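Local coordinates for protein D-mannose isomerase (Marinomonas mediterranea, PDB 5X32) that catalyses the reversible isomerization of D-mannose to D-fructose and, less efficiently, of D-lyxose to D-xylulose, at residues L12-I16 with C385-L389; Q36-D40 with D368-A374; Y141-E145 with K194-R198; A256-L260 with Y271-A275. All blocks are in the same frame, centred on the assembly; numbering follows the deposited sequence.

How the contacts relate
The four contacts are spread around the (α/α)6 barrel of this monomer, where inner and outer helices alternate. Contact 1 pairs the first and last helices, 9-23 and 379-390; contact 2, centred about 22 Å away, joins the loops that follow the first and precede the last. These two contacts join the chain ends and close the ring. Contacts 3 and 4 lie in series within the chain between those ends and link neighbouring helices: contact 3 outer helices 133-147 and 193-212, contact 4 inner helix 249-265 and outer helix 271-286, their centres about 21 Å apart. Contact 2 lies across the chain's centre from both, centre to centre about 34 Å from contact 3 and 32 Å from contact 4.

Contact 1. Residues L12-I16 with C385-L389; sequences LEAHI and CYEVL
This is the closing seam of the (α/α)6 barrel: outer helix 9-23, the first of the chain, packs against inner helix 379-390, the last. Both segments are regular α-helix, with I16 N hydrogen-bonded to L12 O (3.0 Å) and L389 N to C385 O (2.9 Å). Their short axes approach to 10.1 Å and run nearly antiparallel at 157° (signed crossing angle -157°); the nearest CA pair is L12 and C385, 5.9 Å apart. No hydrogen bond crosses the seam, and packing does the work. C385, chi1 m, aims CB at the first helix, where its CB lies 3.6 Å from I16 CD1, while SG reaches L12 CD2 (3.9 Å) and H15 CD2 (3.6 Å), oblique to the imidazole. W341 of helix 331-347 touches L12, H15 and C385. Y386 starts away from the seam, but chi1 m swings its ring back, and the ring stacks with H68. V388, chi1 t, places CG1 3.7 Å from L12 CD1. L389 lays CG 4.0 Å from L12 CB, and its CD1 meets both E13 CG at 4.0 Å and I16 CD1 at 3.9 Å. I16 takes the mt rotamer, which extends CD1 over the face of the Y386 ring as a CH-pi contact, 3.9 Å from the ring centroid and 30° off its normal.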
loop_
_atom_site.group_PDB
_atom_site.type_symbol
_atom_site.label_atom_id
_atom_site.label_comp_id
_atom_site.label_asym_id
_atom_site.label_seq_id
_atom_site.Cartn_x
_atom_site.Cartn_y
_atom_site.Cartn_z
ATOM N N LEU A 12 -10.050 -8.158 14.767
ATOM C CA LEU A 12 -8.982 -7.662 13.912
ATOM C C LEU A 12 -7.693 -8.455 14.115
ATOM O O LEU A 12 -7.030 -8.838 13.144
ATOM C CB LEU A 12 -8.753 -6.172 14.161
ATOM C CG LEU A 12 -9.918 -5.323 13.631
ATOM C CD1 LEU A 12 -9.866 -3.898 14.178
ATOM C CD2 LEU A 12 -9.982 -5.318 12.102
ATOM N N GLU A 13 -7.366 -8.726 15.377
ATOM C CA GLU A 13 -6.179 -9.508 15.708
ATOM C C GLU A 13 -6.296 -10.948 15.219
ATOM O O GLU A 13 -5.306 -11.547 14.767
ATOM C CB GLU A 13 -5.942 -9.479 17.210
ATOM C CG GLU A 13 -5.148 -8.266 17.635
ATOM C CD GLU A 13 -5.135 -8.077 19.136
ATOM O OE1 GLU A 13 -5.702 -8.946 19.842
ATOM O OE2 GLU A 13 -4.524 -7.084 19.604
ATOM N N ALA A 14 -7.511 -11.496 15.314
ATOM C CA ALA A 14 -7.788 -12.864 14.879
ATOM C C ALA A 14 -7.585 -13.005 13.374
ATOM O O ALA A 14 -6.939 -13.958 12.894
ATOM C CB ALA A 14 -9.176 -13.251 15.258
ATOM N N HIS A 15 -8.142 -12.045 12.639
ATOM C CA HIS A 15 -8.053 -12.017 11.187
ATOM C C HIS A 15 -6.623 -11.840 10.703
ATOM O O HIS A 15 -6.183 -12.500 9.742
ATOM C CB HIS A 15 -8.923 -10.909 10.625
ATOM C CG HIS A 15 -8.711 -10.673 9.168
ATOM N ND1 HIS A 15 -9.225 -11.501 8.197
ATOM C CD2 HIS A 15 -7.995 -9.727 8.518
ATOM C CE1 HIS A 15 -8.858 -11.063 7.007
ATOM N NE2 HIS A 15 -8.105 -9.990 7.174
ATOM N N ILE A 16 -5.908 -10.925 11.352
ATOM C CA ILE A 16 -4.506 -10.751 11.025
ATOM C C ILE A 16 -3.778 -12.067 11.291
ATOM O O ILE A 16 -3.005 -12.527 10.459
ATOM C CB ILE A 16 -3.841 -9.621 11.820
ATOM C CG1 ILE A 16 -4.434 -8.271 11.418
ATOM C CG2 ILE A 16 -2.356 -9.619 11.538
ATOM C CD1 ILE A 16 -3.966 -7.112 12.289
ATOM N N CYS A 385 -6.021 -3.317 8.878
ATOM C CA CYS A 385 -6.412 -3.792 10.197
ATOM C C CYS A 385 -5.554 -3.145 11.294
ATOM O O CYS A 385 -6.096 -2.697 12.308
ATOM C CB CYS A 385 -6.303 -5.303 10.278
ATOM S SG CYS A 385 -7.462 -6.219 9.248
ATOM N N TYR A 386 -4.236 -3.072 11.079
ATOM C CA TYR A 386 -3.287 -2.497 12.051
ATOM C C TYR A 386 -3.613 -1.052 12.381
ATOM O O TYR A 386 -3.543 -0.637 13.558
ATOM C CB TYR A 386 -1.849 -2.585 11.530
ATOM C CG TYR A 386 -1.197 -3.955 11.647
ATOM C CD1 TYR A 386 -1.324 -4.732 12.799
ATOM C CD2 TYR A 386 -0.480 -4.483 10.581
ATOM C CE1 TYR A 386 -0.721 -5.993 12.886
ATOM C CE2 TYR A 386 0.100 -5.727 10.652
ATOM C CZ TYR A 386 -0.019 -6.474 11.802
ATOM O OH TYR A 386 0.576 -7.697 11.835
ATOM N N GLU A 387 -3.972 -0.279 11.357
ATOM C CA GLU A 387 -4.251 1.112 11.629
ATOM C C GLU A 387 -5.599 1.297 12.302
ATOM O O GLU A 387 -5.720 2.171 13.163
ATOM C CB GLU A 387 -4.167 1.968 10.369
ATOM C CG GLU A 387 -4.019 3.420 10.768
ATOM C CD GLU A 387 -2.654 3.947 10.433
ATOM O OE1 GLU A 387 -1.827 3.173 9.896
ATOM O OE2 GLU A 387 -2.364 5.098 10.823
ATOM N N VAL A 388 -6.589 0.456 11.995
ATOM C CA VAL A 388 -7.811 0.555 12.783
ATOM C C VAL A 388 -7.460 0.209 14.237
ATOM O O VAL A 388 -7.945 0.860 15.170
ATOM C CB VAL A 388 -8.904 -0.360 12.270
ATOM C CG1 VAL A 388 -10.103 -0.319 13.209
ATOM C CG2 VAL A 388 -9.299 0.047 10.863
ATOM N N LEU A 389 -6.590 -0.792 14.410
ATOM C CA LEU A 389 -6.182 -1.276 15.726
ATOM C C LEU A 389 -5.518 -0.195 16.574
ATOM O O LEU A 389 -5.667 -0.189 17.791
ATOM C CB LEU A 389 -5.226 -2.468 15.585
ATOM C CG LEU A 389 -5.798 -3.880 15.711
ATOM C CD1 LEU A 389 -4.726 -4.918 15.418
ATOM C CD2 LEU A 389 -6.402 -4.080 17.098
#

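Contact 2. Residues Q36-D40 with D368-A374; sequences QFFKD and DNNKSPA
Two irregular loop segments run antiparallel, extended around F37-F38 and S372-P373, with D40 and K371 in helical conformation; CA pairs are F37-P373 at 4.3 Å, F38-S372 at 4.9 Å and K39-N370 at 4.6 Å. F38 and S372 form a single hydrogen-bonded bridge: F38 N to S372 O is 2.9 Å, S372 N to F38 O 3.1 Å. D40 N donates to N369 O at 2.7 Å, and N370 N closes an Asx turn onto D368 OD1 (3.0 Å). F37 (chi1 m) lays its ring face over the P373-A374 backbone, with CZ 3.3 Å from A374 CB. F38, also m, brings the edge of its ring to S372 O and meets Y23 edge-to-face; S372 OG is hydrogen-bonded to Y23 OH. K39 NZ makes a weak hydrogen bond to N370 OD1 at 3.2 Å, and K39 a cation-pi contact with Y45. K371 curls so that NZ reaches D40 O at 2.5 Å while salt-bridging D350; D40 OD2 accepts a hydrogen bond from Q366 NE2. With K371 and S372 both facing F38, the pairing is a classic beta bulge, tying together the loops that flank the first and last helices of the (α/α)6 barrel.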
loop_
_atom_site.group_PDB
_atom_site.type_symbol
_atom_site.label_atom_id
_atom_site.label_comp_id
_atom_site.label_asym_id
_atom_site.label_seq_id
_atom_site.Cartn_x
_atom_site.Cartn_y
_atom_site.Cartn_z
ATOM N N GLN A 36 7.028 -15.711 -3.572
ATOM C CA GLN A 36 6.168 -14.567 -3.807
ATOM C C GLN A 36 4.947 -14.876 -4.691
ATOM O O GLN A 36 4.204 -13.970 -5.101
ATOM C CB GLN A 36 7.003 -13.430 -4.409
ATOM C CG GLN A 36 8.070 -12.898 -3.450
ATOM C CD GLN A 36 8.936 -11.788 -4.048
ATOM O OE1 GLN A 36 8.777 -11.402 -5.208
ATOM N NE2 GLN A 36 9.810 -11.227 -3.228
ATOM N N PHE A 37 4.693 -16.159 -4.916
ATOM C CA PHE A 37 3.601 -16.551 -5.790
ATOM C C PHE A 37 2.820 -17.705 -5.172
ATOM O O PHE A 37 3.249 -18.861 -5.207
ATOM C CB PHE A 37 4.123 -16.947 -7.172
ATOM C CG PHE A 37 4.605 -15.788 -8.015
ATOM C CD1 PHE A 37 5.877 -15.253 -7.833
ATOM C CD2 PHE A 37 3.802 -15.270 -9.030
ATOM C CE1 PHE A 37 6.327 -14.208 -8.629
ATOM C CE2 PHE A 37 4.242 -14.224 -9.830
ATOM C CZ PHE A 37 5.502 -13.697 -9.637
ATOM N N PHE A 38 1.634 -17.396 -4.664
ATOM C CA PHE A 38 0.896 -18.371 -3.893
ATOM C C PHE A 38 -0.457 -18.668 -4.507
ATOM O O PHE A 38 -1.190 -17.770 -4.938
ATOM C CB PHE A 38 0.723 -17.870 -2.463
ATOM C CG PHE A 38 2.015 -17.543 -1.786
ATOM C CD1 PHE A 38 2.737 -18.521 -1.130
ATOM C CD2 PHE A 38 2.526 -16.258 -1.830
ATOM C CE1 PHE A 38 3.936 -18.229 -0.519
ATOM C CE2 PHE A 38 3.728 -15.951 -1.210
ATOM C CZ PHE A 38 4.429 -16.943 -0.556
ATOM N N LYS A 39 -0.782 -19.950 -4.491
ATOM C CA LYS A 39 -2.067 -20.449 -4.917
ATOM C C LYS A 39 -3.058 -20.227 -3.782
ATOM O O LYS A 39 -2.649 -19.950 -2.656
ATOM C CB LYS A 39 -1.927 -21.935 -5.263
ATOM C CG LYS A 39 -2.463 -22.324 -6.611
ATOM C CD LYS A 39 -1.593 -21.861 -7.748
ATOM C CE LYS A 39 -2.425 -21.818 -9.015
ATOM N NZ LYS A 39 -1.595 -21.672 -10.225
ATOM N N ASP A 40 -4.352 -20.334 -4.057
ATOM C CA ASP A 40 -5.340 -20.215 -2.984
ATOM C C ASP A 40 -5.037 -21.127 -1.790
ATOM O O ASP A 40 -5.208 -20.722 -0.638
ATOM C CB ASP A 40 -6.762 -20.507 -3.480
ATOM C CG ASP A 40 -7.337 -19.395 -4.381
ATOM O OD1 ASP A 40 -6.875 -18.231 -4.301
ATOM O OD2 ASP A 40 -8.293 -19.688 -5.140
ATOM N N ASP A 368 -9.514 -16.936 -10.981
ATOM C CA ASP A 368 -8.697 -18.129 -10.878
ATOM C C ASP A 368 -8.268 -18.388 -9.428
ATOM O O ASP A 368 -8.798 -17.778 -8.490
ATOM C CB ASP A 368 -7.476 -18.035 -11.800
ATOM C CG ASP A 368 -6.552 -16.879 -11.450
ATOM O OD1 ASP A 368 -6.504 -16.454 -10.272
ATOM O OD2 ASP A 368 -5.846 -16.399 -12.365
ATOM N N ASN A 369 -7.286 -19.269 -9.249
ATOM C CA ASN A 369 -6.879 -19.649 -7.902
ATOM C C ASN A 369 -5.505 -19.100 -7.501
ATOM O O ASN A 369 -4.791 -19.691 -6.675
ATOM C CB ASN A 369 -6.911 -21.172 -7.762
ATOM C CG ASN A 369 -5.913 -21.866 -8.670
ATOM O OD1 ASN A 369 -5.539 -21.342 -9.726
ATOM N ND2 ASN A 369 -5.469 -23.054 -8.263
ATOM N N ASN A 370 -5.136 -17.968 -8.093
ATOM C CA ASN A 370 -3.941 -17.251 -7.676
ATOM C C ASN A 370 -4.183 -16.247 -6.551
ATOM O O ASN A 370 -4.320 -15.055 -6.800
ATOM C CB ASN A 370 -3.299 -16.555 -8.876
ATOM C CG ASN A 370 -2.645 -17.546 -9.829
ATOM O OD1 ASN A 370 -2.356 -18.672 -9.444
ATOM N ND2 ASN A 370 -2.367 -17.117 -11.051
ATOM N N LYS A 371 -4.203 -16.740 -5.314
ATOM C CA LYS A 371 -4.378 -15.898 -4.125
ATOM C C LYS A 371 -3.419 -14.688 -4.101
ATOM O O LYS A 371 -3.867 -13.550 -3.993
ATOM C CB LYS A 371 -4.185 -16.761 -2.860
ATOM C CG LYS A 371 -4.442 -16.087 -1.498
ATOM C CD LYS A 371 -5.878 -16.255 -1.018
ATOM C CE LYS A 371 -6.321 -17.716 -0.924
ATOM N NZ LYS A 371 -5.898 -18.474 0.302
ATOM N N SER A 372 -2.109 -14.935 -4.224
ATOM C CA SER A 372 -1.120 -13.865 -4.131
ATOM C C SER A 372 0.059 -13.989 -5.096
ATOM O O SER A 372 1.106 -14.506 -4.733
ATOM C CB SER A 372 -0.571 -13.787 -2.715
ATOM O OG SER A 372 -1.608 -13.609 -1.782
ATOM N N PRO A 373 -0.079 -13.442 -6.309
ATOM C CA PRO A 373 1.060 -13.347 -7.232
ATOM C C PRO A 373 2.053 -12.306 -6.709
ATOM O O PRO A 373 1.788 -11.733 -5.654
ATOM C CB PRO A 373 0.409 -12.911 -8.545
ATOM C CG PRO A 373 -0.828 -12.195 -8.117
ATOM C CD PRO A 373 -1.306 -12.840 -6.861
ATOM N N ALA A 374 3.190 -12.102 -7.367
ATOM C CA ALA A 374 4.148 -11.103 -6.881
ATOM C C ALA A 374 3.460 -9.761 -6.774
ATOM O O ALA A 374 2.654 -9.401 -7.632
ATOM C CB ALA A 374 5.365 -10.994 -7.789
#

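Contact 3. Residues Y141-E145 with K194-R198; sequences YDLLE and KYLDR
Helical segments 141-145 and 194-198 stand well apart, their short axes 13.5 Å at closest approach and crossing at +44°, so long side chains have to span the gap. The nearest CA atoms, those of Y141 and Y195, are 8.9 Å apart. Each segment keeps its i+4 to i backbone hydrogen bond: E145 N to Y141 O, 2.8 Å, and R198 N to K194 O, 3.0 Å. Y141 comes first and fills the space between. Its CA-to-CB bond points toward the second helix, and with chi1 t its ring receives the edge of Y195 (chi1 m) in an offset edge-to-face pair, centroids 5.3 Å apart, planes at 61°, closest atoms Y141 CD2 and Y195 CE1 at 3.6 Å. K194, all but straight through chi1 and chi2, brings CD to 4.3 Å from Y141 CE1. The two segments belong to successive outer helices of the (α/α)6 barrel, 133-147 and 193-212, with inner helix 173-190 between them in sequence; its residue L183 touches R198. Y141 OH sits over one face of the R198 guanidinium, 3.2 Å from R198 CZ. One turn on lies E145 (chi1 t, chi2 p), which points its carboxylate across to R198, whose side chain folds back through chi2 and chi3 both p. The salt bridge has R198 NH2 at 3.0 Å from E145 OE1 and R198 NH1 at 3.1 Å from E145 OE2; W149 adds a cation-pi contact with R198.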
loop_
_atom_site.group_PDB
_atom_site.type_symbol
_atom_site.label_atom_id
_atom_site.label_comp_id
_atom_site.label_asym_id
_atom_site.label_seq_id
_atom_site.Cartn_x
_atom_site.Cartn_y
_atom_site.Cartn_z
ATOM N N TYR A 141 16.696 7.892 1.050
ATOM C CA TYR A 141 16.089 9.193 0.844
ATOM C C TYR A 141 16.984 10.041 -0.071
ATOM O O TYR A 141 16.489 10.671 -1.012
ATOM C CB TYR A 141 15.839 9.899 2.191
ATOM C CG TYR A 141 15.119 11.214 2.042
ATOM C CD1 TYR A 141 15.822 12.393 1.845
ATOM C CD2 TYR A 141 13.734 11.277 2.072
ATOM C CE1 TYR A 141 15.164 13.597 1.703
ATOM C CE2 TYR A 141 13.067 12.472 1.934
ATOM C CZ TYR A 141 13.782 13.633 1.746
ATOM O OH TYR A 141 13.119 14.838 1.596
ATOM N N ASP A 142 18.304 9.985 0.126
ATOM C CA ASP A 142 19.148 10.861 -0.673
ATOM C C ASP A 142 19.296 10.348 -2.090
ATOM O O ASP A 142 19.357 11.161 -3.024
ATOM C CB ASP A 142 20.530 11.053 -0.034
ATOM C CG ASP A 142 20.449 11.378 1.439
ATOM O OD1 ASP A 142 19.803 12.395 1.801
ATOM O OD2 ASP A 142 21.117 10.681 2.223
ATOM N N LEU A 143 19.222 9.026 -2.267
ATOM C CA LEU A 143 19.203 8.471 -3.608
ATOM C C LEU A 143 18.031 9.076 -4.361
ATOM O O LEU A 143 18.149 9.449 -5.531
ATOM C CB LEU A 143 19.085 6.958 -3.556
ATOM C CG LEU A 143 18.837 6.267 -4.893
ATOM C CD1 LEU A 143 19.994 6.448 -5.844
ATOM C CD2 LEU A 143 18.611 4.788 -4.658
ATOM N N LEU A 144 16.940 9.289 -3.635
ATOM C CA LEU A 144 15.716 9.738 -4.252
ATOM C C LEU A 144 15.873 11.217 -4.518
ATOM O O LEU A 144 15.604 11.693 -5.635
ATOM C CB LEU A 144 14.552 9.425 -3.309
ATOM C CG LEU A 144 13.822 8.101 -3.531
ATOM C CD1 LEU A 144 13.094 7.689 -2.282
ATOM C CD2 LEU A 144 12.833 8.262 -4.682
ATOM N N GLU A 145 16.459 11.906 -3.540
ATOM C CA GLU A 145 16.629 13.350 -3.641
ATOM C C GLU A 145 17.460 13.670 -4.865
ATOM O O GLU A 145 17.137 14.571 -5.650
ATOM C CB GLU A 145 17.275 13.916 -2.373
ATOM C CG GLU A 145 16.851 15.347 -2.052
ATOM C CD GLU A 145 15.351 15.494 -1.799
ATOM O OE1 GLU A 145 14.861 16.649 -1.817
ATOM O OE2 GLU A 145 14.657 14.468 -1.569
ATOM N N LYS A 194 12.239 15.976 8.937
ATOM C CA LYS A 194 12.518 16.150 7.516
ATOM C C LYS A 194 11.499 15.345 6.709
ATOM O O LYS A 194 10.889 15.812 5.726
ATOM C CB LYS A 194 13.949 15.671 7.230
ATOM C CG LYS A 194 14.447 15.728 5.796
ATOM C CD LYS A 194 15.803 15.024 5.741
ATOM C CE LYS A 194 16.890 15.897 5.144
ATOM N NZ LYS A 194 18.242 15.324 5.415
ATOM N N TYR A 195 11.351 14.103 7.141
ATOM C CA TYR A 195 10.510 13.150 6.473
ATOM C C TYR A 195 9.040 13.530 6.541
ATOM O O TYR A 195 8.340 13.511 5.525
ATOM C CB TYR A 195 10.735 11.782 7.089
ATOM C CG TYR A 195 12.151 11.271 6.959
ATOM C CD1 TYR A 195 12.873 11.462 5.786
ATOM C CD2 TYR A 195 12.761 10.584 8.004
ATOM C CE1 TYR A 195 14.156 10.980 5.657
ATOM C CE2 TYR A 195 14.041 10.098 7.882
ATOM C CZ TYR A 195 14.738 10.296 6.707
ATOM O OH TYR A 195 16.018 9.802 6.576
ATOM N N LEU A 196 8.584 13.903 7.732
ATOM C CA LEU A 196 7.205 14.337 7.904
ATOM C C LEU A 196 6.945 15.551 7.031
ATOM O O LEU A 196 5.862 15.674 6.447
ATOM C CB LEU A 196 6.894 14.628 9.373
ATOM C CG LEU A 196 5.480 15.125 9.674
ATOM C CD1 LEU A 196 4.438 14.192 9.091
ATOM C CD2 LEU A 196 5.276 15.242 11.177
ATOM N N ASP A 197 7.934 16.437 6.907
ATOM C CA ASP A 197 7.727 17.628 6.087
ATOM C C ASP A 197 7.586 17.258 4.606
ATOM O O ASP A 197 6.738 17.814 3.874
ATOM C CB ASP A 197 8.869 18.620 6.287
ATOM C CG ASP A 197 8.826 19.288 7.657
ATOM O OD1 ASP A 197 7.759 19.242 8.313
ATOM O OD2 ASP A 197 9.873 19.823 8.096
ATOM N N ARG A 198 8.357 16.270 4.171
ATOM C CA ARG A 198 8.238 15.837 2.782
ATOM C C ARG A 198 6.874 15.131 2.559
ATOM O O ARG A 198 6.204 15.338 1.534
ATOM C CB ARG A 198 9.419 14.936 2.403
ATOM C CG ARG A 198 9.402 14.445 0.978
ATOM C CD ARG A 198 9.261 15.568 -0.023
ATOM N NE ARG A 198 10.311 16.578 0.090
ATOM C CZ ARG A 198 11.465 16.525 -0.572
ATOM N NH1 ARG A 198 11.733 15.506 -1.377
ATOM N NH2 ARG A 198 12.367 17.476 -0.418
#

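Contact 4. Residues A256-L260 with Y271-A275; sequences AKLLL and YLPKA
An apolar, buried helix-helix contact joins inner helix 249-265 to outer helix 271-286, consecutive in the chain and linked by a short loop. The two short segments run nearly antiparallel, at 167°, with axes only 8.7 Å apart. Small residues permit that closeness: A256 and A275 have CA atoms 4.0 Å apart and CB atoms 3.9 Å apart. Further along, L259 CA is 5.4 Å from Y271 CA, and L260 CA is 6.4 Å from L272 CA. L259 and L260 are both mt. L259 rests CD1 3.8 Å from K274 CG and from A275 N, and Y271 (chi1 m) brings CD2 to 3.6 Å from L259 O. L260 CD2 touches both L272 CD1 (3.5 Å) and A275 CB (3.7 Å), with L272 in the tp rotamer to reach back. No hydrogen bond crosses; K274 sends NZ off to N217 O. Helix 193-212 packs on L259, and helix 311-328 on L260 and L272. Helix 249-265 also carries H251, a probable proton donor/acceptor, whose side chain is about 10 Å from that of A256. The pair is one of five consecutive inner-outer hairpins of the (α/α)6 barrel; the two chain ends supply the sixth pair.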
loop_
_atom_site.group_PDB
_atom_site.type_symbol
_atom_site.label_atom_id
_atom_site.label_comp_id
_atom_site.label_asym_id
_atom_site.label_seq_id
_atom_site.Cartn_x
_atom_site.Cartn_y
_atom_site.Cartn_z
ATOM N N ALA A 256 -7.539 9.600 1.458
ATOM C CA ALA A 256 -8.283 9.997 2.653
ATOM C C ALA A 256 -7.583 9.500 3.921
ATOM O O ALA A 256 -7.371 10.249 4.893
ATOM C CB ALA A 256 -9.709 9.466 2.588
ATOM N N LYS A 257 -7.205 8.228 3.897
ATOM C CA LYS A 257 -6.516 7.642 5.039
ATOM C C LYS A 257 -5.204 8.370 5.337
ATOM O O LYS A 257 -4.923 8.723 6.488
ATOM C CB LYS A 257 -6.231 6.160 4.809
ATOM C CG LYS A 257 -5.329 5.560 5.893
ATOM C CD LYS A 257 -5.149 4.087 5.701
ATOM C CE LYS A 257 -4.613 3.816 4.313
ATOM N NZ LYS A 257 -3.137 3.711 4.230
ATOM N N LEU A 258 -4.387 8.560 4.307
ATOM C CA LEU A 258 -3.114 9.246 4.496
ATOM C C LEU A 258 -3.320 10.663 5.076
ATOM O O LEU A 258 -2.638 11.050 6.018
ATOM C CB LEU A 258 -2.342 9.282 3.171
ATOM C CG LEU A 258 -1.902 7.864 2.744
ATOM C CD1 LEU A 258 -1.347 7.823 1.329
ATOM C CD2 LEU A 258 -0.880 7.253 3.720
ATOM N N LEU A 259 -4.287 11.409 4.557
ATOM C CA LEU A 259 -4.594 12.740 5.085
ATOM C C LEU A 259 -4.957 12.697 6.561
ATOM O O LEU A 259 -4.532 13.554 7.319
ATOM C CB LEU A 259 -5.744 13.390 4.324
ATOM C CG LEU A 259 -5.451 13.612 2.841
ATOM C CD1 LEU A 259 -6.598 14.356 2.140
ATOM C CD2 LEU A 259 -4.093 14.267 2.610
ATOM N N LEU A 260 -5.745 11.712 6.980
ATOM C CA LEU A 260 -6.151 11.693 8.385
ATOM C C LEU A 260 -4.962 11.294 9.267
ATOM O O LEU A 260 -4.764 11.815 10.381
ATOM C CB LEU A 260 -7.359 10.766 8.580
ATOM C CG LEU A 260 -8.550 11.257 7.748
ATOM C CD1 LEU A 260 -9.770 10.391 7.868
ATOM C CD2 LEU A 260 -8.910 12.676 8.112
ATOM N N TYR A 271 -7.189 19.013 5.743
ATOM C CA TYR A 271 -7.037 17.554 5.742
ATOM C C TYR A 271 -8.377 16.826 5.843
ATOM O O TYR A 271 -8.741 16.042 4.956
ATOM C CB TYR A 271 -6.135 17.115 6.885
ATOM C CG TYR A 271 -4.669 17.284 6.598
ATOM C CD1 TYR A 271 -4.226 17.646 5.334
ATOM C CD2 TYR A 271 -3.716 17.081 7.596
ATOM C CE1 TYR A 271 -2.874 17.795 5.073
ATOM C CE2 TYR A 271 -2.372 17.228 7.344
ATOM C CZ TYR A 271 -1.954 17.590 6.081
ATOM O OH TYR A 271 -0.614 17.751 5.815
ATOM N N LEU A 272 -9.115 17.096 6.919
ATOM C CA LEU A 272 -10.363 16.387 7.168
ATOM C C LEU A 272 -11.443 16.672 6.125
ATOM O O LEU A 272 -12.085 15.738 5.672
ATOM C CB LEU A 272 -10.887 16.701 8.567
ATOM C CG LEU A 272 -12.149 15.938 8.939
ATOM C CD1 LEU A 272 -11.866 14.444 8.869
ATOM C CD2 LEU A 272 -12.578 16.311 10.340
ATOM N N PRO A 273 -11.667 17.951 5.746
ATOM C CA PRO A 273 -12.654 18.125 4.674
ATOM C C PRO A 273 -12.258 17.444 3.355
ATOM O O PRO A 273 -13.135 16.972 2.625
ATOM C CB PRO A 273 -12.721 19.644 4.495
ATOM C CG PRO A 273 -12.336 20.179 5.808
ATOM C CD PRO A 273 -11.331 19.238 6.383
ATOM N N LYS A 274 -10.970 17.417 3.029
ATOM C CA LYS A 274 -10.562 16.783 1.782
ATOM C C LYS A 274 -10.732 15.254 1.870
ATOM O O LYS A 274 -11.277 14.635 0.944
ATOM C CB LYS A 274 -9.132 17.172 1.418
ATOM C CG LYS A 274 -8.712 16.696 0.036
ATOM C CD LYS A 274 -9.573 17.323 -1.078
ATOM C CE LYS A 274 -8.947 17.126 -2.472
ATOM N NZ LYS A 274 -9.795 17.512 -3.648
ATOM N N ALA A 275 -10.281 14.653 2.973
ATOM C CA ALA A 275 -10.498 13.226 3.224
ATOM C C ALA A 275 -11.991 12.887 3.110
ATOM O O ALA A 275 -12.400 11.895 2.475
ATOM C CB ALA A 275 -9.950 12.823 4.609
#